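Local coordinates for protein endo-beta-1,4-glucanase (cellulase B) (Bacillus halodurans, PDB 4V2X) that probably hydrolyses beta-1,4-linked glucans with a family 5 glycoside hydrolase module followed by an immunoglobulin-like module and a family 46 carbohydrate-binding module, at residues 205-219 / 240-254. Sequence-based numbering, arbitrary orientation.
Sequences GEIRENHHALLDDLN and LPTMETATSQPLLNN. With CA (calcium ion), chain B.
M243 fills the groove between helix 209-227 and the loop that follows barrel strand 238-241. Its chain starts with CG anti to the backbone N (chi1 -163°) and bends twice, which carries CE over the first helical turns, 3.2 Å from H211 O and 3.6 Å from L215 CB. L215 answers from the helix, its CD2 lying 3.4 Å from M243 N. Alongside, I207 runs past M243 in the opposite direction and sets CD1 3.6 Å from M243 CG; L251 CD1 closes in on the same methyl. Farther along, L251 CD2 meets the H212 ring at its edge, while N254 ND2 lies over one ring face, with the amide plane turned 60° from the ring. At the deep end N219 slides along L240 and P241, and its OD1 is held by S194. The opposite end is looser and wetter: E244 OE2 accepts a hydrogen bond from G205 N, 2.9 Å away, on its syn lone pair, and a water links the same oxygen to E206 N. With E244 reduced to an alanine, G205 N and this water would probably lose their shared acceptor, leaving the loop before the helix freer to shift. Beyond this packing, D216 and D217 bind a calcium ion shared with the second subunit. Apolar packing thus joins neighbouring elements of the TIM barrel, and one carboxylate oxygen ties down the loop before the helix.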
# COMPACT_ATOMS: atom_id res chain seq x y z
N GLY A 205 -1.90 4.59 18.93
CA GLY A 205 -0.46 4.72 18.71
C GLY A 205 0.27 3.41 18.49
O GLY A 205 1.46 3.31 18.77
N GLU A 206 -0.45 2.40 17.99
CA GLU A 206 0.14 1.10 17.67
C GLU A 206 -0.20 0.73 16.23
O GLU A 206 -0.66 -0.37 15.96
CB GLU A 206 -0.38 0.03 18.64
CG GLU A 206 0.02 0.27 20.09
CD GLU A 206 -0.29 -0.91 21.00
OE1 GLU A 206 -1.13 -1.76 20.63
OE2 GLU A 206 0.30 -0.98 22.10
N ILE A 207 0.05 1.68 15.32
CA ILE A 207 -0.23 1.47 13.90
C ILE A 207 0.94 0.73 13.27
O ILE A 207 2.06 1.24 13.23
CB ILE A 207 -0.46 2.81 13.16
CG1 ILE A 207 -1.63 3.57 13.79
CG2 ILE A 207 -0.73 2.55 11.68
CD1 ILE A 207 -1.75 5.01 13.33
N ARG A 208 0.67 -0.47 12.77
CA ARG A 208 1.68 -1.32 12.16
C ARG A 208 1.52 -1.29 10.65
O ARG A 208 0.50 -0.83 10.13
CB ARG A 208 1.57 -2.74 12.72
CG ARG A 208 1.79 -2.79 14.23
CD ARG A 208 1.87 -4.21 14.78
NE ARG A 208 0.55 -4.81 14.97
CZ ARG A 208 -0.26 -4.57 16.01
NH1 ARG A 208 0.08 -3.72 16.97
NH2 ARG A 208 -1.44 -5.19 16.07
N GLU A 209 2.52 -1.78 9.92
CA GLU A 209 2.52 -1.68 8.47
C GLU A 209 1.30 -2.32 7.82
O GLU A 209 0.71 -1.76 6.89
CB GLU A 209 3.80 -2.29 7.88
CG GLU A 209 3.98 -2.07 6.38
CD GLU A 209 3.86 -0.61 5.97
OE1 GLU A 209 4.30 0.27 6.75
OE2 GLU A 209 3.32 -0.33 4.88
N ASN A 210 0.90 -3.48 8.34
CA ASN A 210 -0.24 -4.21 7.79
C ASN A 210 -1.57 -3.49 7.98
O ASN A 210 -2.52 -3.69 7.22
CB ASN A 210 -0.31 -5.61 8.41
CG ASN A 210 -1.47 -6.43 7.87
OD1 ASN A 210 -1.64 -6.59 6.66
ND2 ASN A 210 -2.30 -6.96 8.77
N HIS A 211 -1.64 -2.62 8.98
CA HIS A 211 -2.88 -1.91 9.27
C HIS A 211 -3.32 -0.99 8.15
O HIS A 211 -4.52 -0.86 7.89
CB HIS A 211 -2.75 -1.13 10.57
CG HIS A 211 -2.56 -2.00 11.76
ND1 HIS A 211 -2.32 -1.50 13.02
CD2 HIS A 211 -2.57 -3.35 11.89
CE1 HIS A 211 -2.20 -2.50 13.87
NE2 HIS A 211 -2.35 -3.63 13.21
N HIS A 212 -2.36 -0.37 7.47
CA HIS A 212 -2.69 0.56 6.38
C HIS A 212 -3.46 -0.15 5.29
O HIS A 212 -4.42 0.38 4.75
CB HIS A 212 -1.42 1.18 5.80
CG HIS A 212 -0.56 1.85 6.82
ND1 HIS A 212 -0.99 2.93 7.56
CD2 HIS A 212 0.69 1.56 7.26
CE1 HIS A 212 -0.03 3.29 8.39
NE2 HIS A 212 0.99 2.47 8.24
N ALA A 213 -3.04 -1.37 4.98
CA ALA A 213 -3.70 -2.16 3.94
C ALA A 213 -5.14 -2.50 4.31
O ALA A 213 -6.02 -2.51 3.44
CB ALA A 213 -2.91 -3.43 3.66
N LEU A 214 -5.37 -2.78 5.59
CA LEU A 214 -6.72 -3.07 6.07
C LEU A 214 -7.63 -1.86 5.92
O LEU A 214 -8.77 -1.98 5.47
CB LEU A 214 -6.68 -3.52 7.53
CG LEU A 214 -5.84 -4.77 7.84
CD1 LEU A 214 -5.75 -4.99 9.34
CD2 LEU A 214 -6.42 -6.01 7.16
N LEU A 215 -7.14 -0.68 6.29
CA LEU A 215 -7.96 0.54 6.17
C LEU A 215 -8.26 0.86 4.70
O LEU A 215 -9.39 1.23 4.36
CB LEU A 215 -7.30 1.73 6.87
CG LEU A 215 -8.06 3.06 6.75
CD1 LEU A 215 -9.51 2.96 7.21
CD2 LEU A 215 -7.33 4.13 7.53
N ASP A 216 -7.28 0.68 3.83
CA ASP A 216 -7.55 0.86 2.40
C ASP A 216 -8.71 -0.04 1.95
O ASP A 216 -9.59 0.39 1.23
CB ASP A 216 -6.33 0.59 1.54
CG ASP A 216 -6.67 0.53 0.07
OD1 ASP A 216 -7.04 -0.58 -0.41
OD2 ASP A 216 -6.60 1.58 -0.62
N ASP A 217 -8.68 -1.30 2.39
CA ASP A 217 -9.74 -2.24 2.03
C ASP A 217 -11.12 -1.82 2.55
O ASP A 217 -12.11 -1.92 1.83
CB ASP A 217 -9.40 -3.65 2.52
CG ASP A 217 -8.26 -4.28 1.75
OD1 ASP A 217 -7.78 -3.70 0.74
OD2 ASP A 217 -7.84 -5.39 2.14
N LEU A 218 -11.18 -1.34 3.79
CA LEU A 218 -12.46 -0.88 4.35
C LEU A 218 -13.00 0.32 3.59
O LEU A 218 -14.18 0.38 3.27
CB LEU A 218 -12.31 -0.50 5.83
CG LEU A 218 -12.08 -1.63 6.83
CD1 LEU A 218 -11.81 -1.01 8.19
CD2 LEU A 218 -13.27 -2.57 6.91
N ASN A 219 -12.13 1.27 3.32
CA ASN A 219 -12.52 2.45 2.56
C ASN A 219 -12.98 2.08 1.15
O ASN A 219 -13.91 2.68 0.61
CB ASN A 219 -11.38 3.47 2.49
CG ASN A 219 -11.24 4.27 3.78
OD1 ASN A 219 -12.20 4.46 4.51
ND2 ASN A 219 -10.03 4.78 4.04
N LEU A 240 -13.77 9.82 3.73
CA LEU A 240 -12.81 8.76 4.04
C LEU A 240 -11.73 9.27 5.00
O LEU A 240 -11.12 10.31 4.75
CB LEU A 240 -12.13 8.25 2.76
CG LEU A 240 -13.05 7.69 1.66
CD1 LEU A 240 -12.23 7.25 0.45
CD2 LEU A 240 -13.91 6.54 2.17
N PRO A 241 -11.48 8.53 6.08
CA PRO A 241 -10.54 8.95 7.10
C PRO A 241 -9.12 8.45 6.90
O PRO A 241 -8.89 7.42 6.27
CB PRO A 241 -11.10 8.28 8.35
CG PRO A 241 -11.63 6.98 7.84
CD PRO A 241 -12.23 7.32 6.50
N THR A 242 -8.17 9.18 7.48
CA THR A 242 -6.86 8.62 7.76
C THR A 242 -6.94 7.67 8.96
O THR A 242 -7.91 7.70 9.73
CB THR A 242 -5.85 9.73 8.14
OG1 THR A 242 -6.39 10.49 9.22
CG2 THR A 242 -5.59 10.64 6.98
N MET A 243 -5.92 6.84 9.12
CA MET A 243 -5.79 5.99 10.31
C MET A 243 -5.82 6.87 11.56
O MET A 243 -5.13 7.90 11.61
CB MET A 243 -4.49 5.18 10.29
CG MET A 243 -4.47 3.98 11.24
SD MET A 243 -5.53 2.62 10.71
CE MET A 243 -4.61 2.06 9.28
N GLU A 244 -6.65 6.48 12.53
CA GLU A 244 -6.85 7.22 13.79
C GLU A 244 -7.35 8.65 13.57
O GLU A 244 -7.34 9.46 14.51
CB GLU A 244 -5.57 7.22 14.63
CG GLU A 244 -5.17 5.85 15.15
CD GLU A 244 -3.99 5.88 16.10
OE1 GLU A 244 -3.36 6.94 16.28
OE2 GLU A 244 -3.69 4.82 16.68
N THR A 245 -7.82 8.95 12.36
CA THR A 245 -8.06 10.32 11.89
C THR A 245 -6.91 11.27 12.25
O THR A 245 -7.13 12.46 12.48
CB THR A 245 -9.41 10.88 12.38
OG1 THR A 245 -9.47 10.82 13.82
CG2 THR A 245 -10.61 10.11 11.76
N ALA A 246 -5.69 10.73 12.20
CA ALA A 246 -4.49 11.48 12.54
C ALA A 246 -3.91 12.18 11.31
O ALA A 246 -4.36 11.95 10.19
CB ALA A 246 -3.47 10.54 13.17
N THR A 247 -2.92 13.04 11.51
CA THR A 247 -2.44 13.93 10.45
C THR A 247 -0.96 13.77 10.08
O THR A 247 -0.44 14.58 9.33
CB THR A 247 -2.65 15.41 10.83
OG1 THR A 247 -1.82 15.74 11.96
CG2 THR A 247 -4.10 15.70 11.14
N SER A 248 -0.29 12.75 10.58
CA SER A 248 1.12 12.53 10.21
C SER A 248 1.23 12.28 8.70
O SER A 248 0.31 11.76 8.08
CB SER A 248 1.72 11.36 10.98
OG SER A 248 1.16 10.15 10.54
N GLN A 249 2.36 12.65 8.11
CA GLN A 249 2.50 12.57 6.65
C GLN A 249 2.24 11.17 6.08
O GLN A 249 1.55 11.06 5.08
CB GLN A 249 3.86 13.08 6.18
CG GLN A 249 3.90 13.36 4.68
CD GLN A 249 2.91 14.44 4.27
OE1 GLN A 249 2.92 15.55 4.81
NE2 GLN A 249 2.02 14.11 3.33
N PRO A 250 2.80 10.12 6.70
CA PRO A 250 2.56 8.79 6.13
C PRO A 250 1.08 8.42 6.08
O PRO A 250 0.64 7.79 5.13
CB PRO A 250 3.34 7.86 7.06
CG PRO A 250 4.41 8.71 7.63
CD PRO A 250 3.75 10.05 7.83
N LEU A 251 0.33 8.81 7.10
CA LEU A 251 -1.11 8.52 7.14
C LEU A 251 -1.88 9.35 6.11
O LEU A 251 -2.81 8.85 5.48
CB LEU A 251 -1.67 8.74 8.55
CG LEU A 251 -1.02 7.89 9.64
CD1 LEU A 251 -1.63 8.22 11.00
CD2 LEU A 251 -1.14 6.41 9.33
N LEU A 252 -1.48 10.60 5.93
CA LEU A 252 -2.10 11.43 4.90
C LEU A 252 -1.80 10.84 3.52
O LEU A 252 -2.69 10.75 2.67
CB LEU A 252 -1.59 12.87 4.97
CG LEU A 252 -1.91 13.68 6.23
CD1 LEU A 252 -1.15 14.99 6.18
CD2 LEU A 252 -3.40 13.93 6.38
N ASN A 253 -0.55 10.43 3.31
CA ASN A 253 -0.16 9.81 2.04
C ASN A 253 -0.98 8.57 1.74
O ASN A 253 -1.42 8.38 0.61
CB ASN A 253 1.33 9.46 2.03
CG ASN A 253 2.23 10.69 1.92
OD1 ASN A 253 1.77 11.78 1.59
ND2 ASN A 253 3.51 10.51 2.19
N ASN A 254 -1.17 7.72 2.74
CA ASN A 254 -1.94 6.50 2.54
C ASN A 254 -3.39 6.78 2.16
O ASN A 254 -3.95 6.09 1.32
CB ASN A 254 -1.86 5.58 3.75
CG ASN A 254 -0.46 5.02 3.95
OD1 ASN A 254 0.35 5.00 3.04
ND2 ASN A 254 -0.17 4.57 5.16
CA CA B . -6.53 -2.78 -1.03
O HOH W 1 -3.27 2.07 16.92
O HOH W 2 -4.98 -2.69 0.81
O HOH W 3 -4.97 -1.54 -2.38